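Local structure of CCR4-Not complex subunit Caf1 (Schizosaccharomyces pombe, 3G0Z) at residues S49-F54 and G170-Y175. The protein removes poly(A) tails from mRNA as a 3'-exoribonuclease, the catalytic component of the CCR4-NOT core complex, using divalent metal ions. Residues are numbered along the deposited sequence; the frame is centred on the assembly and turned at random.
Sequences SMDTEF and GYDFAY. With ZN (zinc ion), chain B.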
loop_
_atom_site.group_PDB
_atom_site.type_symbol
_atom_site.label_atom_id
_atom_site.label_comp_id
_atom_site.label_asym_id
_atom_site.label_seq_id
_atom_site.Cartn_x
_atom_site.Cartn_y
_atom_site.Cartn_z
ATOM N N SER A 49 -1.664 -7.255 -3.244
ATOM C CA SER A 49 -0.553 -6.683 -2.484
ATOM C C SER A 49 -0.397 -5.212 -2.823
ATOM O O SER A 49 -0.394 -4.818 -3.992
ATOM C CB SER A 49 0.757 -7.439 -2.747
ATOM O OG SER A 49 0.621 -8.795 -2.354
ATOM N N MET A 50 -0.262 -4.391 -1.799
ATOM C CA MET A 50 -0.194 -2.967 -2.037
ATOM C C MET A 50 1.023 -2.303 -1.400
ATOM O O MET A 50 1.509 -2.722 -0.354
ATOM C CB MET A 50 -1.445 -2.283 -1.524
ATOM C CG MET A 50 -1.270 -0.773 -1.485
ATOM S SD MET A 50 -2.628 0.081 -0.698
ATOM C CE MET A 50 -2.985 -0.988 0.686
ATOM N N ASP A 51 1.491 -1.249 -2.053
ATOM C CA ASP A 51 2.473 -0.369 -1.478
ATOM C C ASP A 51 2.151 1.081 -1.894
ATOM O O ASP A 51 1.440 1.302 -2.886
ATOM C CB ASP A 51 3.851 -0.760 -1.961
ATOM C CG ASP A 51 4.904 0.160 -1.427
ATOM O OD1 ASP A 51 5.155 0.091 -0.213
ATOM O OD2 ASP A 51 5.440 0.974 -2.207
ATOM N N THR A 52 2.628 2.062 -1.128
ATOM C CA THR A 52 2.379 3.480 -1.446
ATOM C C THR A 52 3.655 4.307 -1.362
ATOM O O THR A 52 4.555 3.967 -0.609
ATOM C CB THR A 52 1.339 4.138 -0.487
ATOM O OG1 THR A 52 1.847 4.141 0.853
ATOM C CG2 THR A 52 0.003 3.403 -0.519
ATOM N N GLU A 53 3.735 5.372 -2.160
ATOM C CA GLU A 53 4.790 6.373 -2.016
ATOM C C GLU A 53 4.128 7.714 -1.757
ATOM O O GLU A 53 3.241 8.135 -2.506
ATOM C CB GLU A 53 5.654 6.486 -3.281
ATOM C CG GLU A 53 6.478 5.260 -3.585
ATOM C CD GLU A 53 7.529 4.974 -2.515
ATOM O OE1 GLU A 53 7.563 5.665 -1.476
ATOM O OE2 GLU A 53 8.325 4.038 -2.718
ATOM N N PHE A 54 4.544 8.374 -0.687
ATOM C CA PHE A 54 4.073 9.720 -0.386
ATOM C C PHE A 54 5.292 10.575 -0.009
ATOM O O PHE A 54 6.385 10.048 0.173
ATOM C CB PHE A 54 3.037 9.679 0.742
ATOM C CG PHE A 54 3.509 8.967 1.975
ATOM C CD1 PHE A 54 4.249 9.635 2.938
ATOM C CD2 PHE A 54 3.210 7.624 2.173
ATOM C CE1 PHE A 54 4.693 8.976 4.081
ATOM C CE2 PHE A 54 3.643 6.956 3.312
ATOM C CZ PHE A 54 4.386 7.635 4.269
ATOM N N GLY A 170 -0.360 0.728 8.319
ATOM C CA GLY A 170 -1.117 1.876 8.784
ATOM C C GLY A 170 -1.192 2.934 7.695
ATOM O O GLY A 170 -2.262 3.430 7.354
ATOM N N TYR A 171 -0.043 3.255 7.126
ATOM C CA TYR A 171 0.057 4.307 6.139
ATOM C C TYR A 171 -0.659 3.957 4.847
ATOM O O TYR A 171 -1.397 4.776 4.298
ATOM C CB TYR A 171 1.519 4.625 5.866
ATOM C CG TYR A 171 2.072 5.703 6.772
ATOM C CD1 TYR A 171 2.840 5.380 7.885
ATOM C CD2 TYR A 171 1.811 7.044 6.521
ATOM C CE1 TYR A 171 3.339 6.364 8.716
ATOM C CE2 TYR A 171 2.316 8.035 7.341
ATOM C CZ TYR A 171 3.078 7.690 8.438
ATOM O OH TYR A 171 3.577 8.680 9.262
ATOM N N ASP A 172 -0.443 2.740 4.370
ATOM C CA ASP A 172 -1.064 2.284 3.129
ATOM C C ASP A 172 -2.588 2.315 3.208
ATOM O O ASP A 172 -3.251 2.936 2.365
ATOM C CB ASP A 172 -0.585 0.870 2.771
ATOM C CG ASP A 172 0.880 0.839 2.347
ATOM O OD1 ASP A 172 1.540 1.898 2.388
ATOM O OD2 ASP A 172 1.375 -0.245 1.975
ATOM N N PHE A 173 -3.156 1.643 4.201
ATOM C CA PHE A 173 -4.612 1.612 4.298
ATOM C C PHE A 173 -5.176 3.014 4.580
ATOM O O PHE A 173 -6.216 3.377 4.061
ATOM C CB PHE A 173 -5.088 0.618 5.350
ATOM C CG PHE A 173 -4.897 -0.823 4.966
ATOM C CD1 PHE A 173 -5.402 -1.313 3.772
ATOM C CD2 PHE A 173 -4.234 -1.694 5.815
ATOM C CE1 PHE A 173 -5.237 -2.647 3.431
ATOM C CE2 PHE A 173 -4.071 -3.042 5.483
ATOM C CZ PHE A 173 -4.574 -3.510 4.287
ATOM N N ALA A 174 -4.484 3.791 5.406
ATOM C CA ALA A 174 -4.914 5.152 5.716
ATOM C C ALA A 174 -5.065 6.015 4.461
ATOM O O ALA A 174 -6.045 6.762 4.330
ATOM C CB ALA A 174 -3.953 5.814 6.712
ATOM N N TYR A 175 -4.107 5.923 3.541
ATOM C CA TYR A 175 -4.214 6.675 2.294
ATOM C C TYR A 175 -5.393 6.217 1.453
ATOM O O TYR A 175 -6.057 7.036 0.819
ATOM C CB TYR A 175 -2.922 6.617 1.471
ATOM C CG TYR A 175 -1.997 7.767 1.771
ATOM C CD1 TYR A 175 -0.807 7.573 2.483
ATOM C CD2 TYR A 175 -2.330 9.065 1.374
ATOM C CE1 TYR A 175 0.045 8.657 2.775
ATOM C CE2 TYR A 175 -1.490 10.144 1.651
ATOM C CZ TYR A 175 -0.306 9.932 2.363
ATOM O OH TYR A 175 0.519 11.004 2.638
HETATM ZN ZN ZN B . 7.332 1.905 -1.423
HETATM O O HOH W 1 6.763 2.071 1.021
#
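T52 OG1 gives its hydrogen to D172 OD1 at 2.7 Å, reaching that oxygen from above the carboxylate plane, 42° out of it. This is the one direct hydrogen bond joining strand residues 49-53 to helix residues 170-175, and it takes hold of one oxygen of D172, probably a magnesium ligand of the catalytic site. The first torsion of T52 turns OG1 to D172 and leaves T52 CG2 3.6 Å from the same D172 OD1. The other oxygen, D172 OD2, stands 4.4 Å from D51 OD1 of the same metal site, and a manganese ion lies close to D51. On the far side of the strand from the helix, D51 OD2 binds zinc at 2.2 Å; D241 binds it too, and E53 OE2 lies at a longer 2.7 Å from the ion, consistent with its known role as a ligand. These four acids are the DEDD set of the RNase H-like exonucleases. Next to this polar core, the bent M50 chain brings CE to 3.7 Å from D172 CB and against the F173 ring. Just past the strand, F54 meets two tyrosines: its CZ lies over a face of the Y171 ring, the two planes near parallel at 18° but slid apart, while F54 CD2 comes to 3.4 Å from Y175 CE1 with the rings oblique. An alanine in place of F54 would probably open a gap where the ring packs against both tyrosines and leave Y171 CD2 without its aromatic partner. Y175 OH bonds to L83 O, helix 68-82 packs on both tyrosines through V80, and the strand runs nearly perpendicular to the helix at 87°, with strands 87-93 and 163-166 beside it in the sheet and helix 238-257 against S49, D51 and E53.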